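Local coordinates for methyl transferase from Methanosarcina acetivorans (Methanosarcina acetivorans, PDB 6MRO), which binds S-adenosyl-L-homocysteine and calcium ions and is probably an S-adenosylmethionine-dependent methyltransferase of unassigned substrate, at residues N87-D92 against L118-H123; Q93-D98 against H125-E130; V103-L108 against G132-L137. The protein carries 1 engineered substitution. One frame throughout, in Å; residues are numbered along the deposited sequence. Where two conformers were deposited one is given.

Contact 1 (N87-D92 against L118-H123); sequences NVLEMD and LLFTRH. With SAH (S-adenosyl-L-homocysteine), chain B.
In this Rossmann-like methyltransferase fold, the short 3-10 segment 88-92, which begins at the adenine, packs on helix 114-127. His123 carries much of the contact. Its CB lies 3.7 Å from Val88 O. From there the ring reaches along the 3-10 turn. CE1 comes 3.2 Å from Leu89 O, which sits over one ring face, toward the rim. ND1 turns back to its own helix and donates to Leu119 O, in the ring plane. At the tip, NE2 donates to Asp92 OD1 at 3.0 Å, with an N-H...O angle of 150°. The carboxylate stands nearly upright to the ring, 80° between planes, so NE2 meets OD1 from above the carboxylate plane. Both bonds lie in the imidazole plane and fix the ring's rotation. With both nitrogens donating, the imidazole is probably protonated, which the carboxylate would favour. An alanine here would lose both bonds and would probably loosen the 3-10 segment from the helix. Nearer the ligand, Leu89 CD2 lies off the edge of the Phe120 ring, against Phe120 CA at 3.8 Å and CB. Val88 CG1 crosses obliquely to Phe120 CE2. Asn87 OD1 accepts from Leu89 N, an Asx turn, and also from the adenine amino group N6 of SAH. Val88 N donates to SAH N1 at 2.9 Å, almost straight at 174°.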
loop_
_atom_site.group_PDB
_atom_site.type_symbol
_atom_site.label_atom_id
_atom_site.label_comp_id
_atom_site.label_asym_id
_atom_site.label_seq_id
_atom_site.Cartn_x
_atom_site.Cartn_y
_atom_site.Cartn_z
ATOM N N ASN A 87 2.204 -12.655 4.816
ATOM C CA ASN A 87 2.262 -12.642 3.361
ATOM C C ASN A 87 0.894 -12.256 2.817
ATOM O O ASN A 87 -0.091 -12.941 3.089
ATOM C CB ASN A 87 2.668 -14.018 2.839
ATOM C CG ASN A 87 3.079 -13.995 1.398
ATOM O OD1 ASN A 87 2.580 -13.195 0.594
ATOM N ND2 ASN A 87 3.998 -14.887 1.047
ATOM N N VAL A 88 0.841 -11.178 2.035
ATOM C CA VAL A 88 -0.426 -10.715 1.476
ATOM C C VAL A 88 -1.019 -11.769 0.549
ATOM O O VAL A 88 -2.242 -11.890 0.435
ATOM C CB VAL A 88 -0.214 -9.361 0.767
ATOM C CG1 VAL A 88 -1.384 -9.026 -0.168
ATOM C CG2 VAL A 88 -0.032 -8.265 1.817
ATOM N N LEU A 89 -0.170 -12.572 -0.096
ATOM C CA LEU A 89 -0.629 -13.655 -0.954
ATOM C C LEU A 89 -1.172 -14.840 -0.167
ATOM O O LEU A 89 -1.641 -15.807 -0.782
ATOM C CB LEU A 89 0.506 -14.114 -1.870
ATOM C CG LEU A 89 1.141 -13.046 -2.765
ATOM C CD1 LEU A 89 2.234 -13.656 -3.633
ATOM C CD2 LEU A 89 0.091 -12.361 -3.629
ATOM N N GLU A 90 -1.121 -14.785 1.169
ATOM C CA GLU A 90 -1.650 -15.836 2.033
ATOM C C GLU A 90 -2.563 -15.278 3.121
ATOM O O GLU A 90 -2.848 -15.982 4.097
ATOM C CB GLU A 90 -0.511 -16.623 2.687
ATOM C CG GLU A 90 0.339 -17.433 1.733
ATOM C CD GLU A 90 1.676 -17.797 2.344
ATOM O OE1 GLU A 90 1.884 -17.494 3.540
ATOM O OE2 GLU A 90 2.519 -18.385 1.631
ATOM N N MET A 91 -3.022 -14.033 2.998
ATOM C CA MET A 91 -3.701 -13.434 4.139
ATOM C C MET A 91 -5.137 -13.906 4.302
ATOM O O MET A 91 -5.810 -13.460 5.234
ATOM C CB MET A 91 -3.657 -11.904 4.061
ATOM C CG MET A 91 -4.368 -11.277 2.888
ATOM S SD MET A 91 -4.158 -9.500 2.990
ATOM C CE MET A 91 -4.852 -8.993 1.417
ATOM N N ASP A 92 -5.554 -14.862 3.508
ATOM C CA ASP A 92 -6.858 -15.458 3.724
ATOM C C ASP A 92 -6.790 -16.320 4.987
ATOM O O ASP A 92 -7.791 -16.665 5.538
ATOM C CB ASP A 92 -7.289 -16.258 2.535
ATOM C CG ASP A 92 -6.313 -17.281 2.127
ATOM O OD1 ASP A 92 -5.109 -17.104 2.185
ATOM O OD2 ASP A 92 -6.760 -18.303 1.661
ATOM N N LEU A 118 -2.574 -11.883 -10.351
ATOM C CA LEU A 118 -3.978 -12.286 -10.252
ATOM C C LEU A 118 -4.316 -12.711 -8.831
ATOM O O LEU A 118 -5.319 -12.268 -8.260
ATOM C CB LEU A 118 -4.294 -13.415 -11.240
ATOM C CG LEU A 118 -5.499 -14.316 -10.901
ATOM C CD1 LEU A 118 -6.815 -13.537 -10.880
ATOM C CD2 LEU A 118 -5.609 -15.512 -11.860
ATOM N N LEU A 119 -3.477 -13.573 -8.246
ATOM C CA LEU A 119 -3.651 -13.977 -6.854
ATOM C C LEU A 119 -3.688 -12.766 -5.929
ATOM O O LEU A 119 -4.511 -12.699 -5.007
ATOM C CB LEU A 119 -2.517 -14.922 -6.452
ATOM C CG LEU A 119 -2.570 -15.561 -5.068
ATOM C CD1 LEU A 119 -3.822 -16.407 -4.967
ATOM C CD2 LEU A 119 -1.319 -16.394 -4.796
ATOM N N PHE A 120 -2.799 -11.800 -6.161
ATOM C CA PHE A 120 -2.777 -10.589 -5.347
ATOM C C PHE A 120 -4.126 -9.879 -5.386
ATOM O O PHE A 120 -4.718 -9.588 -4.340
ATOM C CB PHE A 120 -1.652 -9.681 -5.838
ATOM C CG PHE A 120 -1.594 -8.341 -5.161
ATOM C CD1 PHE A 120 -2.149 -7.228 -5.765
ATOM C CD2 PHE A 120 -0.956 -8.191 -3.933
ATOM C CE1 PHE A 120 -2.079 -5.982 -5.161
ATOM C CE2 PHE A 120 -0.885 -6.942 -3.321
ATOM C CZ PHE A 120 -1.449 -5.837 -3.946
ATOM N N THR A 121 -4.642 -9.611 -6.589
ATOM C CA THR A 121 -5.927 -8.924 -6.698
ATOM C C THR A 121 -7.029 -9.698 -5.982
ATOM O O THR A 121 -7.883 -9.100 -5.318
ATOM C CB THR A 121 -6.310 -8.707 -8.168
ATOM O OG1 THR A 121 -6.446 -9.972 -8.840
ATOM C CG2 THR A 121 -5.276 -7.876 -8.882
ATOM N N ARG A 122 -7.024 -11.015 -6.090
ATOM C CA ARG A 122 -8.079 -11.802 -5.461
ATOM C C ARG A 122 -8.049 -11.736 -3.949
ATOM O O ARG A 122 -9.057 -11.690 -3.333
ATOM C CB ARG A 122 -8.138 -13.254 -5.971
ATOM C CG ARG A 122 -9.209 -14.119 -5.272
ATOM C CD ARG A 122 -10.437 -14.539 -6.129
ATOM N NE ARG A 122 -11.631 -15.027 -5.382
ATOM C CZ ARG A 122 -12.062 -16.293 -5.322
ATOM N NH1 ARG A 122 -11.430 -17.255 -5.963
ATOM N NH2 ARG A 122 -13.123 -16.605 -4.610
ATOM N N HIS A 123 -6.865 -11.734 -3.372
ATOM C CA HIS A 123 -6.776 -11.670 -1.917
ATOM C C HIS A 123 -7.181 -10.303 -1.397
ATOM O O HIS A 123 -7.883 -10.202 -0.384
ATOM C CB HIS A 123 -5.358 -12.023 -1.462
ATOM C CG HIS A 123 -5.171 -13.481 -1.208
ATOM N ND1 HIS A 123 -4.793 -14.365 -2.195
ATOM C CD2 HIS A 123 -5.373 -14.223 -0.094
ATOM C CE1 HIS A 123 -4.742 -15.586 -1.692
ATOM N NE2 HIS A 123 -5.091 -15.527 -0.420
HETATM N N SAH B . 4.455 0.591 2.329
HETATM C CA SAH B . 5.803 0.836 2.875
HETATM C CB SAH B . 6.805 -0.150 2.288
HETATM C CG SAH B . 6.787 -0.208 0.760
HETATM S SD SAH B . 8.101 -1.230 0.057
HETATM C C SAH B . 6.273 2.258 2.612
HETATM O O SAH B . 5.616 3.017 1.883
HETATM O OXT SAH B . 7.331 2.658 3.121
HETATM C "C5'" SAH B . 7.103 -2.727 -0.220
HETATM C "C4'" SAH B . 6.887 -3.545 1.055
HETATM O "O4'" SAH B . 6.111 -4.694 0.737
HETATM C "C3'" SAH B . 8.162 -4.037 1.738
HETATM O "O3'" SAH B . 8.120 -3.604 3.090
HETATM C "C2'" SAH B . 8.093 -5.551 1.588
HETATM O "O2'" SAH B . 8.666 -6.283 2.662
HETATM C "C1'" SAH B . 6.598 -5.794 1.478
HETATM N N9 SAH B . 6.201 -7.016 0.768
HETATM C C8 SAH B . 6.663 -7.490 -0.440
HETATM N N7 SAH B . 5.987 -8.613 -0.739
HETATM C C5 SAH B . 5.088 -8.847 0.248
HETATM C C6 SAH B . 4.149 -9.853 0.459
HETATM N N6 SAH B . 4.004 -10.839 -0.417
HETATM N N1 SAH B . 3.372 -9.816 1.586
HETATM C C2 SAH B . 3.511 -8.791 2.504
HETATM N N3 SAH B . 4.449 -7.802 2.309
HETATM C C4 SAH B . 5.208 -7.835 1.187
#

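Contact 2 (Q93-D98 against H125-E130); sequences QLFTED and HKVLKE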
loop_
_atom_site.group_PDB
_atom_site.type_symbol
_atom_site.label_atom_id
_atom_site.label_comp_id
_atom_site.label_asym_id
_atom_site.label_seq_id
_atom_site.Cartn_x
_atom_site.Cartn_y
_atom_site.Cartn_z
ATOM N N GLN A 93 -5.593 -16.680 5.418
ATOM C CA GLN A 93 -5.435 -17.437 6.633
ATOM C C GLN A 93 -5.255 -16.529 7.817
ATOM O O GLN A 93 -5.165 -16.989 8.905
ATOM C CB GLN A 93 -4.268 -18.373 6.555
ATOM C CG GLN A 93 -4.441 -19.509 5.598
ATOM C CD GLN A 93 -4.384 -20.864 6.288
ATOM O OE1 GLN A 93 -3.331 -21.429 6.481
ATOM N NE2 GLN A 93 -5.510 -21.368 6.649
ATOM N N LEU A 94 -5.188 -15.224 7.576
ATOM C CA LEU A 94 -5.066 -14.249 8.613
ATOM C C LEU A 94 -6.322 -13.444 8.826
ATOM O O LEU A 94 -6.581 -13.043 9.901
ATOM C CB LEU A 94 -3.929 -13.275 8.322
ATOM C CG LEU A 94 -2.554 -13.861 8.197
ATOM C CD1 LEU A 94 -1.634 -12.899 7.539
ATOM C CD2 LEU A 94 -2.060 -14.150 9.586
ATOM N N PHE A 95 -7.069 -13.187 7.769
ATOM C CA PHE A 95 -8.271 -12.375 7.857
ATOM C C PHE A 95 -9.424 -13.121 7.203
ATOM O O PHE A 95 -9.224 -13.925 6.288
ATOM C CB PHE A 95 -8.103 -10.998 7.177
ATOM C CG PHE A 95 -6.808 -10.293 7.501
ATOM C CD1 PHE A 95 -5.874 -10.036 6.502
ATOM C CD2 PHE A 95 -6.526 -9.877 8.799
ATOM C CE1 PHE A 95 -4.689 -9.382 6.785
ATOM C CE2 PHE A 95 -5.339 -9.217 9.091
ATOM C CZ PHE A 95 -4.416 -8.977 8.091
ATOM N N THR A 96 -10.636 -12.866 7.686
ATOM C CA THR A 96 -11.804 -13.426 7.030
ATOM C C THR A 96 -12.240 -12.494 5.898
ATOM O O THR A 96 -11.684 -11.411 5.693
ATOM C CB THR A 96 -12.942 -13.662 8.026
ATOM O OG1 THR A 96 -13.122 -12.497 8.843
ATOM C CG2 THR A 96 -12.631 -14.861 8.912
ATOM N N GLU A 97 -13.252 -12.929 5.158
ATOM C CA GLU A 97 -13.778 -12.161 4.040
ATOM C C GLU A 97 -14.485 -10.900 4.532
ATOM O O GLU A 97 -14.999 -10.853 5.652
ATOM C CB GLU A 97 -14.753 -13.035 3.240
ATOM C CG GLU A 97 -15.257 -12.452 1.928
ATOM C CD GLU A 97 -16.233 -13.383 1.208
ATOM O OE1 GLU A 97 -16.458 -14.519 1.691
ATOM O OE2 GLU A 97 -16.793 -12.960 0.173
ATOM N N ASP A 98 -14.498 -9.865 3.680
ATOM C CA ASP A 98 -15.339 -8.681 3.885
ATOM C C ASP A 98 -15.073 -8.046 5.251
ATOM O O ASP A 98 -15.982 -7.797 6.040
ATOM C CB ASP A 98 -16.824 -9.032 3.734
ATOM C CG ASP A 98 -17.141 -9.717 2.413
ATOM O OD1 ASP A 98 -16.542 -9.367 1.380
ATOM O OD2 ASP A 98 -18.003 -10.620 2.409
ATOM N N HIS A 125 -9.221 -8.230 -2.929
ATOM C CA HIS A 125 -10.663 -8.171 -3.141
ATOM C C HIS A 125 -11.408 -8.909 -2.035
ATOM O O HIS A 125 -12.424 -8.423 -1.535
ATOM C CB HIS A 125 -11.014 -8.759 -4.518
ATOM C CG HIS A 125 -12.485 -8.903 -4.775
ATOM N ND1 HIS A 125 -13.229 -7.935 -5.417
ATOM C CD2 HIS A 125 -13.341 -9.917 -4.511
ATOM C CE1 HIS A 125 -14.486 -8.334 -5.514
ATOM N NE2 HIS A 125 -14.580 -9.539 -4.978
ATOM N N LYS A 126 -10.879 -10.059 -1.604
ATOM C CA LYS A 126 -11.585 -10.901 -0.640
ATOM C C LYS A 126 -11.693 -10.236 0.731
ATOM O O LYS A 126 -12.756 -10.276 1.353
ATOM C CB LYS A 126 -10.881 -12.256 -0.533
ATOM C CG LYS A 126 -11.540 -13.250 0.412
ATOM C CD LYS A 126 -10.699 -14.516 0.541
ATOM C CE LYS A 126 -11.296 -15.472 1.570
ATOM N NZ LYS A 126 -12.694 -15.852 1.216
ATOM N N VAL A 127 -10.610 -9.615 1.226
ATOM C CA VAL A 127 -10.641 -9.052 2.580
ATOM C C VAL A 127 -11.331 -7.701 2.676
ATOM O O VAL A 127 -11.648 -7.261 3.791
ATOM C CB VAL A 127 -9.227 -8.918 3.182
ATOM C CG1 VAL A 127 -8.586 -10.298 3.271
ATOM C CG2 VAL A 127 -8.385 -7.930 2.382
ATOM N N LEU A 128 -11.604 -7.042 1.548
ATOM C CA LEU A 128 -12.313 -5.769 1.562
ATOM C C LEU A 128 -13.804 -5.970 1.819
ATOM O O LEU A 128 -14.401 -6.942 1.352
ATOM C CB LEU A 128 -12.121 -5.052 0.224
ATOM C CG LEU A 128 -10.957 -4.072 0.218
ATOM C CD1 LEU A 128 -10.611 -3.711 -1.231
ATOM C CD2 LEU A 128 -11.291 -2.819 1.034
ATOM N N LYS A 129 -14.400 -5.044 2.565
ATOM C CA LYS A 129 -15.842 -5.042 2.743
ATOM C C LYS A 129 -16.541 -4.662 1.448
ATOM O O LYS A 129 -15.967 -4.036 0.554
ATOM C CB LYS A 129 -16.262 -4.043 3.819
ATOM C CG LYS A 129 -16.128 -4.532 5.243
ATOM C CD LYS A 129 -16.712 -3.507 6.206
ATOM C CE LYS A 129 -16.340 -3.821 7.646
ATOM N NZ LYS A 129 -16.844 -2.784 8.596
ATOM N N GLU A 130 -17.832 -4.900 1.448
ATOM C CA GLU A 130 -18.694 -4.513 0.387
ATOM C C GLU A 130 -18.684 -3.009 0.456
ATOM O O GLU A 130 -18.891 -2.468 1.481
ATOM C CB GLU A 130 -20.065 -5.067 0.742
ATOM C CG GLU A 130 -20.342 -5.001 2.238
ATOM C CD GLU A 130 -20.239 -6.334 2.979
ATOM O OE1 GLU A 130 -19.169 -6.865 3.159
ATOM O OE2 GLU A 130 -21.282 -6.866 3.413
#
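One backbone bond ties the loop 93-98 to the end of helix 114-127. Asp98 N donates to Lys126 O at 2.9 Å, nearly straight at 171° and in the carbonyl plane. Two CA-H...O contacts flank it. Glu97 CA approaches the same Lys126 O, and Asp98 CA points at Leu128 O, 3.2 Å away. The Glu97 side chain leaves with CG anti to the backbone N, and CG rests 3.4 Å from Lys126 O. Glu97 crosses the Lys126 chain at about a right angle. Lys126 is extended until its last bend, chi4 58°, which brings NZ to 4.0 Å from Glu97 OE1. That is too long for a salt bridge, though the opposite charges would probably still attract. On the buried side, Phe95 CB meets Val127 CG1 at 4.0 Å. The contact sits where the Rossmann-like fold passes from helix 114-127 into its next strands. Leu128 is the first residue to leave helical geometry, consistent with the Lys126 carbonyl being taken up by the loop. Beyond the helix end, Asp98 O touches Lys129 CG. In the conformer given, Glu130 OE1 lies 3.2 Å from Asp98 CB, the two carboxylates turned 84° apart. Their like charges would probably repel, and Lys194 would offset this. Asp98 OD1 forms a salt bridge with Lys194 NZ, which also donates to Leu128 O and His125 O. The C-terminal residue thus joins the loop to the helix end. Further in, the Phe95 ring meets Phe100 edge-to-face, and backbone bonds link Val127 to Glu99 and Phe100.

Contact 3 (V103-L108 against G132-L137); sequences VIDSGL and GKYFML. With SAH (S-adenosyl-L-homocysteine), chain B.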
loop_
_atom_site.group_PDB
_atom_site.type_symbol
_atom_site.label_atom_id
_atom_site.label_comp_id
_atom_site.label_asym_id
_atom_site.label_seq_id
_atom_site.Cartn_x
_atom_site.Cartn_y
_atom_site.Cartn_z
ATOM N N VAL A 103 -8.260 -0.636 2.167
ATOM C CA VAL A 103 -6.921 -1.198 1.999
ATOM C C VAL A 103 -6.056 -0.134 1.336
ATOM O O VAL A 103 -6.440 0.409 0.290
ATOM C CB VAL A 103 -6.913 -2.483 1.152
ATOM C CG1 VAL A 103 -5.458 -2.937 0.891
ATOM C CG2 VAL A 103 -7.712 -3.602 1.852
ATOM N N ILE A 104 -4.884 0.154 1.932
ATOM C CA ILE A 104 -3.903 1.041 1.307
ATOM C C ILE A 104 -2.680 0.239 0.888
ATOM O O ILE A 104 -2.249 -0.700 1.556
ATOM C CB ILE A 104 -3.494 2.254 2.182
ATOM C CG1 ILE A 104 -2.738 1.835 3.448
ATOM C CG2 ILE A 104 -4.716 3.123 2.503
ATOM C CD1 ILE A 104 -2.082 3.023 4.179
ATOM N N ASP A 105 -2.097 0.646 -0.236
ATOM C CA ASP A 105 -1.013 -0.096 -0.876
ATOM C C ASP A 105 -0.021 0.976 -1.317
ATOM O O ASP A 105 -0.268 1.684 -2.291
ATOM C CB ASP A 105 -1.589 -0.911 -2.031
ATOM C CG ASP A 105 -0.546 -1.603 -2.882
ATOM O OD1 ASP A 105 -0.953 -2.612 -3.498
ATOM O OD2 ASP A 105 0.636 -1.189 -2.941
ATOM N N SER A 106 1.078 1.133 -0.566
ATOM C CA SER A 106 2.065 2.184 -0.827
ATOM C C SER A 106 3.322 1.467 -1.308
ATOM O O SER A 106 4.208 1.147 -0.516
ATOM C CB SER A 106 2.329 3.035 0.452
ATOM O OG SER A 106 3.357 4.015 0.266
ATOM N N GLY A 107 3.382 1.187 -2.612
ATOM C CA GLY A 107 4.532 0.510 -3.181
ATOM C C GLY A 107 4.545 -1.010 -3.145
ATOM O O GLY A 107 5.559 -1.608 -3.558
ATOM N N LEU A 108 3.479 -1.670 -2.678
ATOM C CA LEU A 108 3.487 -3.137 -2.709
ATOM C C LEU A 108 3.142 -3.664 -4.099
ATOM O O LEU A 108 3.869 -4.498 -4.655
ATOM C CB LEU A 108 2.524 -3.710 -1.666
ATOM C CG LEU A 108 2.370 -5.246 -1.706
ATOM C CD1 LEU A 108 3.744 -5.962 -1.545
ATOM C CD2 LEU A 108 1.362 -5.775 -0.654
ATOM N N GLY A 132 -16.018 -1.325 0.017
ATOM C CA GLY A 132 -14.711 -0.971 0.543
ATOM C C GLY A 132 -13.823 -0.327 -0.508
ATOM O O GLY A 132 -13.957 -0.578 -1.710
ATOM N N LYS A 133 -12.911 0.520 -0.031
ATOM C CA LYS A 133 -11.995 1.221 -0.878
ATOM C C LYS A 133 -10.574 0.651 -0.890
ATOM O O LYS A 133 -10.077 0.267 0.099
ATOM C CB LYS A 133 -11.861 2.648 -0.392
ATOM C CG LYS A 133 -13.119 3.451 -0.254
ATOM C CD LYS A 133 -13.398 4.077 -1.598
ATOM C CE LYS A 133 -14.555 5.041 -1.579
ATOM N NZ LYS A 133 -14.622 5.636 -2.949
ATOM N N TYR A 134 -9.984 0.637 -2.073
ATOM C CA TYR A 134 -8.591 0.275 -2.295
ATOM C C TYR A 134 -7.884 1.492 -2.870
ATOM O O TYR A 134 -8.306 2.023 -3.910
ATOM C CB TYR A 134 -8.486 -0.914 -3.252
ATOM C CG TYR A 134 -7.079 -1.336 -3.658
ATOM C CD1 TYR A 134 -6.713 -1.386 -4.996
ATOM C CD2 TYR A 134 -6.137 -1.719 -2.700
ATOM C CE1 TYR A 134 -5.455 -1.784 -5.373
ATOM C CE2 TYR A 134 -4.854 -2.131 -3.068
ATOM C CZ TYR A 134 -4.531 -2.156 -4.413
ATOM O OH TYR A 134 -3.293 -2.567 -4.802
ATOM N N PHE A 135 -6.835 1.943 -2.182
ATOM C CA PHE A 135 -5.988 3.046 -2.624
ATOM C C PHE A 135 -4.580 2.516 -2.834
ATOM O O PHE A 135 -3.981 1.951 -1.908
ATOM C CB PHE A 135 -5.970 4.172 -1.589
ATOM C CG PHE A 135 -7.316 4.785 -1.357
ATOM C CD1 PHE A 135 -7.865 5.635 -2.307
ATOM C CD2 PHE A 135 -8.022 4.525 -0.196
ATOM C CE1 PHE A 135 -9.114 6.207 -2.113
ATOM C CE2 PHE A 135 -9.264 5.110 0.023
ATOM C CZ PHE A 135 -9.816 5.947 -0.933
ATOM N N MET A 136 -4.055 2.696 -4.043
ATOM C CA MET A 136 -2.764 2.136 -4.401
ATOM C C MET A 136 -1.898 3.211 -5.031
ATOM O O MET A 136 -2.349 3.940 -5.917
ATOM C CB MET A 136 -2.935 0.950 -5.351
ATOM C CG MET A 136 -1.642 0.243 -5.726
ATOM S SD MET A 136 -0.778 0.992 -7.136
ATOM C CE MET A 136 -1.860 0.434 -8.460
ATOM N N LEU A 137 -0.655 3.294 -4.574
ATOM C CA LEU A 137 0.308 4.265 -5.067
ATOM C C LEU A 137 1.462 3.536 -5.732
ATOM O O LEU A 137 2.053 2.626 -5.135
ATOM C CB LEU A 137 0.788 5.140 -3.906
ATOM C CG LEU A 137 1.905 6.160 -4.118
ATOM C CD1 LEU A 137 1.378 7.319 -4.927
ATOM C CD2 LEU A 137 2.405 6.636 -2.728
HETATM N N SAH B . 4.455 0.591 2.329
HETATM C CA SAH B . 5.803 0.836 2.875
HETATM C CB SAH B . 6.805 -0.150 2.288
HETATM C CG SAH B . 6.787 -0.208 0.760
HETATM S SD SAH B . 8.101 -1.230 0.057
HETATM C C SAH B . 6.273 2.258 2.612
HETATM O O SAH B . 5.616 3.017 1.883
HETATM O OXT SAH B . 7.331 2.658 3.121
HETATM C "C5'" SAH B . 7.103 -2.727 -0.220
HETATM C "C4'" SAH B . 6.887 -3.545 1.055
HETATM O "O4'" SAH B . 6.111 -4.694 0.737
HETATM C "C3'" SAH B . 8.162 -4.037 1.738
HETATM O "O3'" SAH B . 8.120 -3.604 3.090
HETATM C "C2'" SAH B . 8.093 -5.551 1.588
HETATM O "O2'" SAH B . 8.666 -6.283 2.662
HETATM C "C1'" SAH B . 6.598 -5.794 1.478
HETATM N N9 SAH B . 6.201 -7.016 0.768
HETATM C C8 SAH B . 6.663 -7.490 -0.440
HETATM N N7 SAH B . 5.987 -8.613 -0.739
HETATM C C5 SAH B . 5.088 -8.847 0.248
HETATM C C6 SAH B . 4.149 -9.853 0.459
HETATM N N6 SAH B . 4.004 -10.839 -0.417
HETATM N N1 SAH B . 3.372 -9.816 1.586
HETATM C C2 SAH B . 3.511 -8.791 2.504
HETATM N N3 SAH B . 4.449 -7.802 2.309
HETATM C C4 SAH B . 5.208 -7.835 1.187
HETATM O O HOH W 1 2.030 -0.067 -5.027
#
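Strands 103-106 and 132-137 run parallel, their axes 6° apart and 4.7 Å at closest approach, with Val103 beside Tyr134 and Ser106 beside Leu137. Val103 and Asp105 make the strand's backbone bonds to 132-137; Ile104 turns its own to strand 35-39. Val103 N donates to Lys133 O, and Val103 O accepts from Phe135 N. Asp105 repeats the pattern with Phe135 O and Leu137 N. Just past the strand, Gly107 N adds a bond to Leu137 O. On one face lie Val103, Asp105, Tyr134 and Met136. Tyr134 and Asp105 run side by side and point the same way. Both have CG anti to the backbone N (chi1 176° and 173°). Tyr134 OH donates to Asp105 OD1 at 2.7 Å, from above the carboxylate plane. Tyr134 CE2 passes 3.6 Å from Asp105 CB, and CD2 lies 3.9 Å from Val103 CG1. Met136 CG rests 3.6 Å from Asp105 CG. These are neighbouring central strands of the Rossmann-like methyltransferase sheet, joined by helix 114-127 in a beta-alpha-beta crossover. Phe120 and Val124 of that helix pack on this face. The other oxygen, Asp105 OD2, accepts from Phe109 N, and a weak bond comes from Leu108 N. A water donates to Asp105 OD2 and to Leu137 O, both at 2.7 Å. The buried carboxylate thus holds the turn after the strand. On the opposite face, Ile104, Ser106 and Phe135 meet Phe22 of helix 20-27. Ser106 grips the amino acid end of SAH. Its backbone O accepts from SAH N at 2.9 Å, and its side-chain OG donates to SAH O. Leu108 CD1 touches the adenine at SAH C8, 3.5 Å away.

How the contacts relate
Helix 114-127 ties the three contacts together. Contacts 1 and 2 use successive parts of it, their centres 10 Å apart, and meet where Met91 CE lies 3.8 Å from Val127 CG2. Phe120 of contact 1 reaches the sheet of contact 3, with its CZ 3.3 Å from Asp105 OD1. Contacts 2 and 3 join through Leu128, whose CG is 3.7 Å from Val103 CG2. Contacts 1 and 3 hold opposite ends of SAH: Asn87 and Val88 bind the adenine, and Ser106 binds the amino acid part. Their residues also meet beside the adenine, where Val88 CG2 is 3.8 Å from Leu108 CD2. Contact 2 stands back from the pocket, the Phe95 side chain about 9 Å from SAH.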